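Side-chain contacts in diaminobutyrate-pyruvate transaminase and L-2,4-diaminobutyrate decarboxylase (Vibrio parahaemolyticus, PDB 2QMA), which probably decarboxylates L-2,4-diaminobutyrate with pyridoxal 5'-phosphate through this C-terminal domain of a longer protein that also carries an aminotransferase domain: residues 99-104 / 475-480; 325-330 / 390-395; 407-412 / 484-489; 439-444 / 491-496. All coordinates share one frame; numbering follows the deposited sequence.

Contact 1 of 4, residues 99-104 / 475-480; sequences QHPDCI and PCLTTS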
loop_
_atom_site.group_PDB
_atom_site.type_symbol
_atom_site.label_atom_id
_atom_site.label_comp_id
_atom_site.label_asym_id
_atom_site.label_seq_id
_atom_site.Cartn_x
_atom_site.Cartn_y
_atom_site.Cartn_z
ATOM N N GLN A 99 6.365 -20.934 2.851
ATOM C CA GLN A 99 7.198 -21.837 2.044
ATOM C C GLN A 99 7.137 -23.262 2.545
ATOM O O GLN A 99 7.601 -24.170 1.857
ATOM C CB GLN A 99 8.663 -21.385 2.010
ATOM C CG GLN A 99 8.896 -20.079 1.269
ATOM C CD GLN A 99 8.794 -18.826 2.167
ATOM O OE1 GLN A 99 8.478 -18.886 3.379
ATOM N NE2 GLN A 99 9.098 -17.683 1.565
ATOM N N HIS A 100 6.617 -23.456 3.755
ATOM C CA HIS A 100 6.485 -24.796 4.287
ATOM C C HIS A 100 5.179 -25.438 3.773
ATOM O O HIS A 100 4.113 -24.775 3.800
ATOM C CB HIS A 100 6.514 -24.796 5.827
ATOM C CG HIS A 100 6.700 -26.181 6.392
ATOM N ND1 HIS A 100 5.661 -27.085 6.512
ATOM C CD2 HIS A 100 7.817 -26.836 6.796
ATOM C CE1 HIS A 100 6.136 -28.234 6.971
ATOM N NE2 HIS A 100 7.434 -28.097 7.180
ATOM N N PRO A 101 5.237 -26.707 3.328
ATOM C CA PRO A 101 4.049 -27.353 2.760
ATOM C C PRO A 101 2.825 -27.353 3.665
ATOM O O PRO A 101 1.727 -27.446 3.169
ATOM C CB PRO A 101 4.482 -28.815 2.540
ATOM C CG PRO A 101 5.976 -28.832 2.730
ATOM C CD PRO A 101 6.436 -27.590 3.324
ATOM N N ASP A 102 3.024 -27.307 4.975
ATOM C CA ASP A 102 1.911 -27.440 5.926
ATOM C C ASP A 102 1.322 -26.072 6.283
ATOM O O ASP A 102 0.416 -25.958 7.084
ATOM C CB ASP A 102 2.361 -28.250 7.166
ATOM C CG ASP A 102 2.692 -29.704 6.823
ATOM O OD1 ASP A 102 2.047 -30.272 5.906
ATOM O OD2 ASP A 102 3.599 -30.267 7.485
ATOM N N CYS A 103 1.823 -25.038 5.618
ATOM C CA CYS A 103 1.185 -23.718 5.641
ATOM C C CYS A 103 0.229 -23.592 4.440
ATOM O O CYS A 103 0.663 -23.394 3.309
ATOM C CB CYS A 103 2.242 -22.634 5.627
ATOM S SG CYS A 103 1.507 -20.990 5.898
ATOM N N ILE A 104 -1.077 -23.737 4.682
ATOM C CA ILE A 104 -1.992 -24.079 3.597
ATOM C C ILE A 104 -3.420 -23.632 3.877
ATOM O O ILE A 104 -4.370 -24.306 3.461
ATOM C CB ILE A 104 -1.937 -25.640 3.310
ATOM C CG1 ILE A 104 -2.389 -25.943 1.883
ATOM C CG2 ILE A 104 -2.721 -26.418 4.342
ATOM C CD1 ILE A 104 -2.028 -27.364 1.327
ATOM N N PRO A 475 2.729 -24.684 -6.039
ATOM C CA PRO A 475 2.585 -25.637 -7.149
ATOM C C PRO A 475 3.571 -26.805 -7.064
ATOM O O PRO A 475 3.627 -27.651 -7.972
ATOM C CB PRO A 475 2.811 -24.752 -8.389
ATOM C CG PRO A 475 3.830 -23.711 -7.915
ATOM C CD PRO A 475 3.549 -23.520 -6.420
ATOM N N CYS A 476 4.324 -26.870 -5.954
ATOM C CA CYS A 476 5.454 -27.819 -5.821
ATOM C C CYS A 476 5.207 -28.950 -4.827
ATOM O O CYS A 476 6.111 -29.706 -4.497
ATOM C CB CYS A 476 6.722 -27.028 -5.429
ATOM S SG CYS A 476 7.327 -25.932 -6.726
ATOM N N LEU A 477 3.981 -29.046 -4.340
ATOM C CA LEU A 477 3.525 -30.077 -3.411
ATOM C C LEU A 477 3.229 -31.401 -4.114
ATOM O O LEU A 477 2.850 -31.412 -5.272
ATOM C CB LEU A 477 2.247 -29.590 -2.714
ATOM C CG LEU A 477 2.310 -28.238 -1.986
ATOM C CD1 LEU A 477 0.913 -27.851 -1.450
ATOM C CD2 LEU A 477 3.345 -28.227 -0.867
ATOM N N THR A 478 3.414 -32.515 -3.392
ATOM C CA THR A 478 3.246 -33.856 -3.956
ATOM C C THR A 478 2.162 -34.592 -3.189
ATOM O O THR A 478 1.736 -34.149 -2.122
ATOM C CB THR A 478 4.568 -34.694 -3.836
ATOM O OG1 THR A 478 4.933 -34.753 -2.460
ATOM C CG2 THR A 478 5.700 -34.047 -4.592
ATOM N N THR A 479 1.712 -35.723 -3.743
ATOM C CA THR A 479 0.734 -36.591 -3.082
ATOM C C THR A 479 1.174 -36.889 -1.655
ATOM O O THR A 479 0.380 -36.791 -0.732
ATOM C CB THR A 479 0.548 -37.936 -3.860
ATOM O OG1 THR A 479 0.310 -37.652 -5.241
ATOM C CG2 THR A 479 -0.618 -38.761 -3.299
ATOM N N SER A 480 2.444 -37.245 -1.483
ATOM C CA SER A 480 2.967 -37.625 -0.171
ATOM C C SER A 480 2.921 -36.449 0.823
ATOM O O SER A 480 2.795 -36.660 2.027
ATOM C CB SER A 480 4.390 -38.188 -0.305
ATOM O OG SER A 480 5.212 -37.214 -0.937
#
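Leu477 approaches a turn at Pro101, their CA atoms 6.8 Å apart; the 99-104 side is a type I beta turn from His100 to Cys103, while 475-480 is a loop running into a helix. The two methyls of Leu477 divide the work. CD2 lies against the ring of Pro101, 3.6 Å from its CB, and CD1 meets the end of Ile104, 4.1 Å from CD1 of that residue. Ile104 reaches so far because its CG1 branch stands anti to the backbone N (chi1 -156°) and runs on extended to CD1, leaving CG2 to lean on Leu485.

The turn is held by the bond from Cys103 N to His100 O and by a second one in which Asp102 N donates to His100 ND1 at 3.1 Å, the donor tilted about 20° out of the imidazole plane. Thr478 is the N-cap of helix 479-495; its OG1 shares a 2.9 Å hydrogen bond with Ser480 OG, and Thr478 N is bonded to the carboxylate of Asp481. The contact thus joins the loop between helices 80-92 and 113-125, within the pyridoxal-dependent decarboxylase family region, to the entry of the last helix of the chain. Phe482, on that helix, touches both Ile104 and Leu477. The carbonyl O of Leu477 accepts from Gln402 of its own chain and from Gln16 of the second subunit, which places this apolar patch beside the dimer interface.

Contact 2 of 4, residues 325-330 / 390-395; sequences KLFYQT and KALGDM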
loop_
_atom_site.group_PDB
_atom_site.type_symbol
_atom_site.label_atom_id
_atom_site.label_comp_id
_atom_site.label_asym_id
_atom_site.label_seq_id
_atom_site.Cartn_x
_atom_site.Cartn_y
_atom_site.Cartn_z
ATOM N N LYS A 325 -1.799 -12.911 -4.691
ATOM C CA LYS A 325 -2.449 -14.176 -4.416
ATOM C C LYS A 325 -1.863 -15.246 -5.378
ATOM O O LYS A 325 -0.701 -15.684 -5.216
ATOM C CB LYS A 325 -3.991 -14.049 -4.451
ATOM C CG LYS A 325 -4.563 -13.287 -3.236
ATOM C CD LYS A 325 -6.046 -12.993 -3.388
ATOM C CE LYS A 325 -6.718 -12.610 -2.088
ATOM N NZ LYS A 325 -6.463 -11.259 -1.524
ATOM N N LEU A 326 -2.624 -15.643 -6.389
ATOM C CA LEU A 326 -2.238 -16.792 -7.183
ATOM C C LEU A 326 -1.148 -16.483 -8.216
ATOM O O LEU A 326 -0.588 -17.397 -8.830
ATOM C CB LEU A 326 -3.496 -17.340 -7.859
ATOM C CG LEU A 326 -3.697 -18.782 -8.285
ATOM C CD1 LEU A 326 -3.215 -19.839 -7.289
ATOM C CD2 LEU A 326 -5.189 -18.959 -8.720
ATOM N N PHE A 327 -0.815 -15.207 -8.402
ATOM C CA PHE A 327 0.362 -14.861 -9.242
ATOM C C PHE A 327 1.704 -14.905 -8.474
ATOM O O PHE A 327 2.775 -14.644 -9.047
ATOM C CB PHE A 327 0.231 -13.468 -9.832
ATOM C CG PHE A 327 -0.823 -13.312 -10.929
ATOM C CD1 PHE A 327 -0.457 -13.286 -12.285
ATOM C CD2 PHE A 327 -2.163 -13.066 -10.592
ATOM C CE1 PHE A 327 -1.423 -13.062 -13.296
ATOM C CE2 PHE A 327 -3.118 -12.863 -11.568
ATOM C CZ PHE A 327 -2.750 -12.843 -12.931
ATOM N N TYR A 328 1.633 -15.218 -7.182
ATOM C CA TYR A 328 2.824 -15.411 -6.322
ATOM C C TYR A 328 3.729 -14.200 -6.072
ATOM O O TYR A 328 4.869 -14.355 -5.620
ATOM C CB TYR A 328 3.680 -16.531 -6.908
ATOM C CG TYR A 328 2.899 -17.793 -7.167
ATOM C CD1 TYR A 328 2.383 -18.549 -6.104
ATOM C CD2 TYR A 328 2.761 -18.290 -8.468
ATOM C CE1 TYR A 328 1.700 -19.750 -6.328
ATOM C CE2 TYR A 328 2.075 -19.527 -8.707
ATOM C CZ TYR A 328 1.541 -20.225 -7.620
ATOM O OH TYR A 328 0.864 -21.401 -7.827
ATOM N N GLN A 329 3.228 -12.999 -6.365
ATOM C CA GLN A 329 3.987 -11.790 -6.093
ATOM C C GLN A 329 3.973 -11.482 -4.586
ATOM O O GLN A 329 3.006 -11.813 -3.900
ATOM C CB GLN A 329 3.418 -10.599 -6.916
ATOM C CG GLN A 329 3.351 -10.935 -8.430
ATOM C CD GLN A 329 4.701 -11.430 -8.986
ATOM O OE1 GLN A 329 5.619 -10.637 -9.201
ATOM N NE2 GLN A 329 4.827 -12.742 -9.186
ATOM N N THR A 330 5.014 -10.817 -4.086
ATOM C CA THR A 330 5.010 -10.350 -2.707
ATOM C C THR A 330 3.933 -9.252 -2.451
ATOM O O THR A 330 3.630 -8.407 -3.327
ATOM C CB THR A 330 6.381 -9.794 -2.284
ATOM O OG1 THR A 330 6.809 -8.853 -3.254
ATOM C CG2 THR A 330 7.476 -10.913 -2.156
ATOM N N LYS A 390 2.815 -18.554 -19.592
ATOM C CA LYS A 390 2.509 -19.952 -19.896
ATOM C C LYS A 390 2.877 -20.852 -18.701
ATOM O O LYS A 390 2.098 -21.712 -18.321
ATOM C CB LYS A 390 3.238 -20.420 -21.157
ATOM C CG LYS A 390 2.759 -21.777 -21.678
ATOM C CD LYS A 390 1.251 -21.791 -21.808
ATOM C CE LYS A 390 0.749 -23.018 -22.575
ATOM N NZ LYS A 390 1.029 -24.315 -21.854
ATOM N N ALA A 391 4.063 -20.628 -18.115
ATOM C CA ALA A 391 4.505 -21.426 -16.953
ATOM C C ALA A 391 3.542 -21.238 -15.788
ATOM O O ALA A 391 3.184 -22.207 -15.111
ATOM C CB ALA A 391 5.939 -21.094 -16.538
ATOM N N LEU A 392 3.145 -19.981 -15.529
ATOM C CA LEU A 392 2.111 -19.728 -14.490
ATOM C C LEU A 392 0.797 -20.456 -14.870
ATOM O O LEU A 392 0.156 -21.073 -14.030
ATOM C CB LEU A 392 1.863 -18.226 -14.283
ATOM C CG LEU A 392 3.026 -17.384 -13.707
ATOM C CD1 LEU A 392 2.752 -15.862 -13.791
ATOM C CD2 LEU A 392 3.342 -17.784 -12.256
ATOM N N GLY A 393 0.408 -20.372 -16.138
ATOM C CA GLY A 393 -0.767 -21.098 -16.612
ATOM C C GLY A 393 -0.665 -22.575 -16.307
ATOM O O GLY A 393 -1.599 -23.186 -15.764
ATOM N N ASP A 394 0.487 -23.144 -16.617
ATOM C CA ASP A 394 0.741 -24.578 -16.334
ATOM C C ASP A 394 0.644 -24.924 -14.828
ATOM O O ASP A 394 0.090 -25.975 -14.453
ATOM C CB ASP A 394 2.091 -25.024 -16.900
ATOM C CG ASP A 394 2.170 -24.985 -18.424
ATOM O OD1 ASP A 394 1.166 -24.789 -19.146
ATOM O OD2 ASP A 394 3.299 -25.149 -18.916
HETATM N N MSE A 395 1.158 -24.036 -13.971
HETATM C CA MSE A 395 1.034 -24.208 -12.521
HETATM C C MSE A 395 -0.428 -24.276 -12.101
HETATM O O MSE A 395 -0.809 -25.076 -11.239
HETATM C CB MSE A 395 1.768 -23.086 -11.765
HETATM C CG MSE A 395 3.288 -23.061 -12.012
HETATM SE SE MSE A 395 4.179 -21.631 -11.139
HETATM C CE MSE A 395 5.856 -21.636 -12.069
#
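Tyr328 and Phe327 belong to the loop after strand 318-322, which contains Lys325, the lysine predicted to carry pyridoxal 5'-phosphate as a Schiff base, although no cofactor is attached to it here; both aromatic residues lean on helix 389-411. CD2 of Leu392 comes to the edge of the Tyr328 ring, near its plane, 3.9 Å from the ring atom CD2. One helical turn further on, the selenium of Met395, a selenomethionine, lies 3.8 Å from CE2 of the same ring. This is a Met-aromatic contact of oblique approach, with SE 5.0 Å from the ring centroid and 58° off the ring normal. The Met395 chain gets there by staying extended beyond CG (chi2 178°, chi3 -164°). The other branch of Leu392, CD1, meets CD1 of Phe327 at 4.4 Å.

A type I beta turn from Lys325 to Tyr328, closed by Tyr328 N to Lys325 O, brings Phe327 and Tyr328 next to the helix, Tyr328 pointing toward it. Strand 318-322 belongs to the large mixed sheet, consistent with the large domain of fold-type I PLP enzymes, and the amine of Lys325 forms a salt bridge with Asp322. Gln329 adds a brace inside the loop, its NE2 donating to Phe327 O over 2.8 Å with the acceptor almost in the amide plane, while its OE1 is bonded to Thr383. The hydroxyl of Tyr328 is hydrogen-bonded to the carbonyl O of Leu473, and its ring makes an edge-to-face contact with Phe23 of the second subunit.

Contact 3 of 4, residues 407-412 / 484-489; sequences ADMIRT and SLLSKI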
loop_
_atom_site.group_PDB
_atom_site.type_symbol
_atom_site.label_atom_id
_atom_site.label_comp_id
_atom_site.label_asym_id
_atom_site.label_seq_id
_atom_site.Cartn_x
_atom_site.Cartn_y
_atom_site.Cartn_z
ATOM N N ALA A 407 -9.247 -33.826 -2.847
ATOM C CA ALA A 407 -10.655 -34.080 -2.523
ATOM C C ALA A 407 -10.942 -35.573 -2.587
ATOM O O ALA A 407 -11.527 -36.110 -1.653
ATOM C CB ALA A 407 -11.611 -33.285 -3.420
ATOM N N ASP A 408 -10.478 -36.256 -3.638
ATOM C CA ASP A 408 -10.668 -37.716 -3.765
ATOM C C ASP A 408 -10.021 -38.496 -2.628
ATOM O O ASP A 408 -10.584 -39.463 -2.118
ATOM C CB ASP A 408 -10.115 -38.231 -5.098
ATOM C CG ASP A 408 -11.058 -37.981 -6.252
ATOM O OD1 ASP A 408 -12.264 -37.741 -6.001
ATOM O OD2 ASP A 408 -10.592 -38.027 -7.408
HETATM N N MSE A 409 -8.821 -38.078 -2.246
HETATM C CA MSE A 409 -8.095 -38.719 -1.174
HETATM C C MSE A 409 -8.872 -38.595 0.144
HETATM O O MSE A 409 -8.932 -39.563 0.924
HETATM C CB MSE A 409 -6.703 -38.087 -1.082
HETATM C CG MSE A 409 -5.744 -38.687 -0.060
HETATM SE SE MSE A 409 -4.263 -37.390 0.154
HETATM C CE MSE A 409 -3.908 -37.140 -1.720
ATOM N N ILE A 410 -9.483 -37.428 0.377
ATOM C CA ILE A 410 -10.293 -37.221 1.590
ATOM C C ILE A 410 -11.599 -38.056 1.536
ATOM O O ILE A 410 -12.035 -38.620 2.543
ATOM C CB ILE A 410 -10.555 -35.732 1.814
ATOM C CG1 ILE A 410 -9.234 -35.051 2.198
ATOM C CG2 ILE A 410 -11.611 -35.481 2.904
ATOM C CD1 ILE A 410 -9.270 -33.556 2.134
ATOM N N ARG A 411 -12.179 -38.143 0.334
ATOM C CA ARG A 411 -13.426 -38.871 0.084
ATOM C C ARG A 411 -13.341 -40.334 0.495
ATOM O O ARG A 411 -14.303 -40.892 1.034
ATOM C CB ARG A 411 -13.772 -38.779 -1.410
ATOM C CG ARG A 411 -15.211 -39.112 -1.751
ATOM C CD ARG A 411 -15.385 -39.309 -3.267
ATOM N NE ARG A 411 -14.795 -38.232 -4.069
ATOM C CZ ARG A 411 -15.304 -37.010 -4.171
ATOM N NH1 ARG A 411 -16.420 -36.724 -3.517
ATOM N NH2 ARG A 411 -14.703 -36.082 -4.930
ATOM N N THR A 412 -12.180 -40.949 0.257
ATOM C CA THR A 412 -11.996 -42.392 0.462
ATOM C C THR A 412 -11.296 -42.712 1.798
ATOM O O THR A 412 -10.968 -43.867 2.099
ATOM C CB THR A 412 -11.268 -43.011 -0.755
ATOM O OG1 THR A 412 -9.933 -42.504 -0.824
ATOM C CG2 THR A 412 -12.008 -42.641 -2.058
ATOM N N SER A 484 0.777 -37.095 4.257
ATOM C CA SER A 484 1.359 -36.733 5.546
ATOM C C SER A 484 0.597 -35.606 6.289
ATOM O O SER A 484 0.511 -35.658 7.533
ATOM C CB SER A 484 2.834 -36.390 5.378
ATOM O OG SER A 484 3.253 -35.560 6.431
ATOM N N LEU A 485 0.096 -34.601 5.552
ATOM C CA LEU A 485 -0.713 -33.544 6.146
ATOM C C LEU A 485 -2.000 -34.110 6.769
ATOM O O LEU A 485 -2.323 -33.823 7.913
ATOM C CB LEU A 485 -0.998 -32.406 5.139
ATOM C CG LEU A 485 -1.786 -31.197 5.679
ATOM C CD1 LEU A 485 -1.170 -30.652 6.991
ATOM C CD2 LEU A 485 -1.819 -30.130 4.598
ATOM N N LEU A 486 -2.701 -34.969 6.039
ATOM C CA LEU A 486 -3.906 -35.625 6.585
ATOM C C LEU A 486 -3.574 -36.544 7.780
ATOM O O LEU A 486 -4.339 -36.621 8.732
ATOM C CB LEU A 486 -4.644 -36.406 5.500
ATOM C CG LEU A 486 -5.252 -35.534 4.397
ATOM C CD1 LEU A 486 -5.657 -36.442 3.245
ATOM C CD2 LEU A 486 -6.472 -34.816 4.930
ATOM N N SER A 487 -2.450 -37.250 7.699
ATOM C CA SER A 487 -1.982 -38.061 8.823
ATOM C C SER A 487 -1.727 -37.223 10.093
ATOM O O SER A 487 -2.136 -37.615 11.172
ATOM C CB SER A 487 -0.721 -38.826 8.449
ATOM O OG SER A 487 -0.446 -39.784 9.469
ATOM N N LYS A 488 -1.071 -36.066 9.920
ATOM C CA LYS A 488 -0.773 -35.114 11.002
ATOM C C LYS A 488 -2.051 -34.636 11.639
ATOM O O LYS A 488 -2.129 -34.539 12.861
ATOM C CB LYS A 488 -0.061 -33.867 10.442
ATOM C CG LYS A 488 1.353 -34.090 10.001
ATOM C CD LYS A 488 1.935 -32.779 9.493
ATOM C CE LYS A 488 2.801 -32.994 8.276
ATOM N NZ LYS A 488 4.158 -33.458 8.578
ATOM N N ILE A 489 -3.040 -34.311 10.804
ATOM C CA ILE A 489 -4.337 -33.873 11.295
ATOM C C ILE A 489 -5.095 -34.973 12.044
ATOM O O ILE A 489 -5.705 -34.727 13.092
ATOM C CB ILE A 489 -5.220 -33.263 10.178
ATOM C CG1 ILE A 489 -4.558 -31.998 9.613
ATOM C CG2 ILE A 489 -6.631 -32.951 10.725
ATOM C CD1 ILE A 489 -5.108 -31.573 8.261
#
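Apolar contacts alone join the two segments here, and Leu486 is at the centre of them, projecting from helix 479-495 toward the end of helix 389-411. Its CD1 meets the selenium of Met409, a selenomethionine, at 3.5 Å and also lies near Ile410 CG1. The Met409 chain leaves its helix with CG anti to the backbone N (chi1 -176°) and stays extended to SE, which brings selenium to the leucine; the bend at chi3 (-49°) swings CE aside. Leu486 CD2 lies 3.9 Å from CG1 of Ile410, a side chain that crosses it at about a right angle, and Ile410 CD1 extends the same contact at 4.2 Å. Beneath them Phe429 touches both Ile410 and Leu486, so the pair of helices shares one face of the antiparallel sheet.

No ionic contact crosses between the segments. Within its own helix Arg411 grips Asp408 side-on, NE and NH2 both bonded to the single oxygen OD1, at 3.2 and 3.1 Å, with that oxygen in the guanidinium plane. Its NH1 forms a further salt bridge with Glu421, which ties the helix end to the segment between strands 416-418 and 426-431. On the other helix Lys488 NZ makes a weak bond to Ser484 OG and a long, weak ion pair with Asp102.

Between 407-412 and 484-489 the contact is thus purely apolar and carries no directional bond, resting on the fit of Leu486 against Met409 and Ile410.

Contact 4 of 4, residues 439-444 / 491-496; sequences DELNKA and MLAVEL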
loop_
_atom_site.group_PDB
_atom_site.type_symbol
_atom_site.label_atom_id
_atom_site.label_comp_id
_atom_site.label_asym_id
_atom_site.label_seq_id
_atom_site.Cartn_x
_atom_site.Cartn_y
_atom_site.Cartn_z
ATOM N N ASP A 439 -18.080 -30.161 15.527
ATOM C CA ASP A 439 -17.850 -28.715 15.536
ATOM C C ASP A 439 -16.766 -28.386 16.562
ATOM O O ASP A 439 -15.856 -27.588 16.300
ATOM C CB ASP A 439 -19.149 -27.926 15.811
ATOM C CG ASP A 439 -20.071 -27.857 14.584
ATOM O OD1 ASP A 439 -19.618 -28.166 13.458
ATOM O OD2 ASP A 439 -21.261 -27.484 14.729
ATOM N N GLU A 440 -16.852 -29.046 17.711
ATOM C CA GLU A 440 -15.919 -28.822 18.802
ATOM C C GLU A 440 -14.547 -29.368 18.446
ATOM O O GLU A 440 -13.540 -28.696 18.675
ATOM C CB GLU A 440 -16.445 -29.465 20.091
ATOM C CG GLU A 440 -15.558 -29.232 21.302
ATOM C CD GLU A 440 -15.704 -30.309 22.364
ATOM O OE1 GLU A 440 -16.801 -30.899 22.491
ATOM O OE2 GLU A 440 -14.704 -30.575 23.064
ATOM N N LEU A 441 -14.531 -30.584 17.890
ATOM C CA LEU A 441 -13.301 -31.296 17.552
ATOM C C LEU A 441 -12.520 -30.540 16.490
ATOM O O LEU A 441 -11.336 -30.277 16.652
ATOM C CB LEU A 441 -13.614 -32.725 17.084
ATOM C CG LEU A 441 -12.517 -33.501 16.355
ATOM C CD1 LEU A 441 -11.349 -33.780 17.304
ATOM C CD2 LEU A 441 -13.029 -34.790 15.722
ATOM N N ASN A 442 -13.201 -30.149 15.416
ATOM C CA ASN A 442 -12.522 -29.451 14.326
ATOM C C ASN A 442 -12.055 -28.036 14.666
ATOM O O ASN A 442 -10.989 -27.593 14.215
ATOM C CB ASN A 442 -13.357 -29.503 13.041
ATOM C CG ASN A 442 -13.374 -30.876 12.437
ATOM O OD1 ASN A 442 -12.461 -31.247 11.684
ATOM N ND2 ASN A 442 -14.414 -31.657 12.754
ATOM N N LYS A 443 -12.821 -27.326 15.487
ATOM C CA LYS A 443 -12.326 -26.060 16.031
ATOM C C LYS A 443 -11.039 -26.222 16.846
ATOM O O LYS A 443 -10.073 -25.468 16.669
ATOM C CB LYS A 443 -13.396 -25.375 16.877
ATOM C CG LYS A 443 -14.406 -24.657 16.027
ATOM C CD LYS A 443 -14.850 -23.374 16.700
ATOM C CE LYS A 443 -16.210 -23.551 17.313
ATOM N NZ LYS A 443 -17.220 -24.026 16.322
ATOM N N ALA A 444 -11.028 -27.210 17.730
ATOM C CA ALA A 444 -9.912 -27.390 18.621
ATOM C C ALA A 444 -8.681 -27.847 17.817
ATOM O O ALA A 444 -7.587 -27.321 18.011
ATOM C CB ALA A 444 -10.271 -28.366 19.723
HETATM N N MSE A 491 -3.779 -37.560 13.615
HETATM C CA MSE A 491 -3.124 -37.786 14.907
HETATM C C MSE A 491 -3.529 -36.735 15.944
HETATM O O MSE A 491 -3.786 -37.082 17.089
HETATM C CB MSE A 491 -1.621 -37.905 14.735
HETATM C CG MSE A 491 -1.242 -39.040 13.777
HETATM SE SE MSE A 491 -2.038 -40.808 14.236
HETATM C CE MSE A 491 -1.584 -40.833 16.028
ATOM N N LEU A 492 -3.661 -35.470 15.531
ATOM C CA LEU A 492 -4.180 -34.441 16.437
ATOM C C LEU A 492 -5.605 -34.780 16.889
ATOM O O LEU A 492 -5.922 -34.719 18.083
ATOM C CB LEU A 492 -4.177 -33.060 15.747
ATOM C CG LEU A 492 -2.858 -32.308 15.724
ATOM C CD1 LEU A 492 -3.040 -30.997 14.980
ATOM C CD2 LEU A 492 -2.331 -32.013 17.153
ATOM N N ALA A 493 -6.444 -35.144 15.926
ATOM C CA ALA A 493 -7.835 -35.538 16.169
ATOM C C ALA A 493 -7.962 -36.707 17.149
ATOM O O ALA A 493 -8.831 -36.692 18.018
ATOM C CB ALA A 493 -8.521 -35.868 14.873
ATOM N N VAL A 494 -7.087 -37.708 17.010
ATOM C CA VAL A 494 -7.073 -38.892 17.883
ATOM C C VAL A 494 -6.867 -38.483 19.354
ATOM O O VAL A 494 -7.369 -39.121 20.296
ATOM C CB VAL A 494 -5.984 -39.914 17.408
ATOM C CG1 VAL A 494 -5.629 -40.915 18.487
ATOM C CG2 VAL A 494 -6.447 -40.648 16.147
ATOM N N GLU A 495 -6.132 -37.401 19.542
ATOM C CA GLU A 495 -5.779 -36.955 20.858
ATOM C C GLU A 495 -6.800 -36.003 21.474
ATOM O O GLU A 495 -6.721 -35.689 22.657
ATOM C CB GLU A 495 -4.382 -36.345 20.832
ATOM C CG GLU A 495 -3.234 -37.384 20.626
ATOM C CD GLU A 495 -3.247 -38.561 21.626
ATOM O OE1 GLU A 495 -3.468 -38.332 22.833
ATOM O OE2 GLU A 495 -3.029 -39.718 21.216
ATOM N N LEU A 496 -7.765 -35.577 20.667
ATOM C CA LEU A 496 -8.764 -34.593 21.071
ATOM C C LEU A 496 -10.130 -35.210 21.237
ATOM O O LEU A 496 -10.998 -34.577 21.829
ATOM C CB LEU A 496 -8.866 -33.473 20.025
ATOM C CG LEU A 496 -7.656 -32.549 20.002
ATOM C CD1 LEU A 496 -7.758 -31.639 18.807
ATOM C CD2 LEU A 496 -7.533 -31.762 21.292
HETATM O O HOH W 1 -12.553 -32.087 20.793
#
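Leu441 is the bump on helix 438-452, and the last turn of helix 479-495 offers the hollow that receives it. Its CD1 methyl lies 3.7 Å from CB of Leu496, 3.9 Å from the carbonyl O of Ala493 and 4.3 Å from the CB methyl of that alanine. The small side chain of Ala493 and the backbone beside it thus form the floor of the depression, and Leu496 forms one wall. Leu441 gets there by turning CG anti to the backbone N (chi1 165°), which carries the branched end over toward the other helix although its first bond does not aim that way.

Leu496 answers in the reverse direction. Its CD1 reaches the neighbouring turn of helix 438-452, where Ala444 has only a methyl to present; CD1 is 4.0 Å from the backbone C of Ala444 and 4.2 Å from its CB. Leu441 and Leu496 pass each other at a slant, each settling beside an alanine of the opposite segment. At the solvent side a water donates to Leu496 O at 3.1 Å and, more weakly, to OE2 of Glu440.

Leu445, which follows Ala444, continues the seam by touching both Ala493 and Leu496, and Leu492 packs further along on Ala449 and Arg452. The inner side of helix 438-452 rests on the antiparallel sheet, with Leu441 on Ala431 of strand 426-431 and Asn442 against Thr466 and Leu468 of strand 465-471.

Overall arrangement
Three of the contacts follow one element: helix 479-495 is entered at contact 1, packed midway in contact 3 and ended in contact 4. The centres of contacts 1 and 3 are about 13 Å apart, those of 3 and 4 about 15 Å. Contacts 1 and 3 touch directly, through Leu485 against Ile104 and Asp102. Contact 2 includes the predicted cofactor lysine; its centre is about 15 Å from that of contact 1, and the two meet where Pro475 packs on Tyr328 and Met395; both also touch the second subunit. Helix 389-411 links contact 2 to contact 3, centres about 25 Å apart. Contact 4, about 34 Å from contact 2 between centres, is remote from the predicted cofactor site.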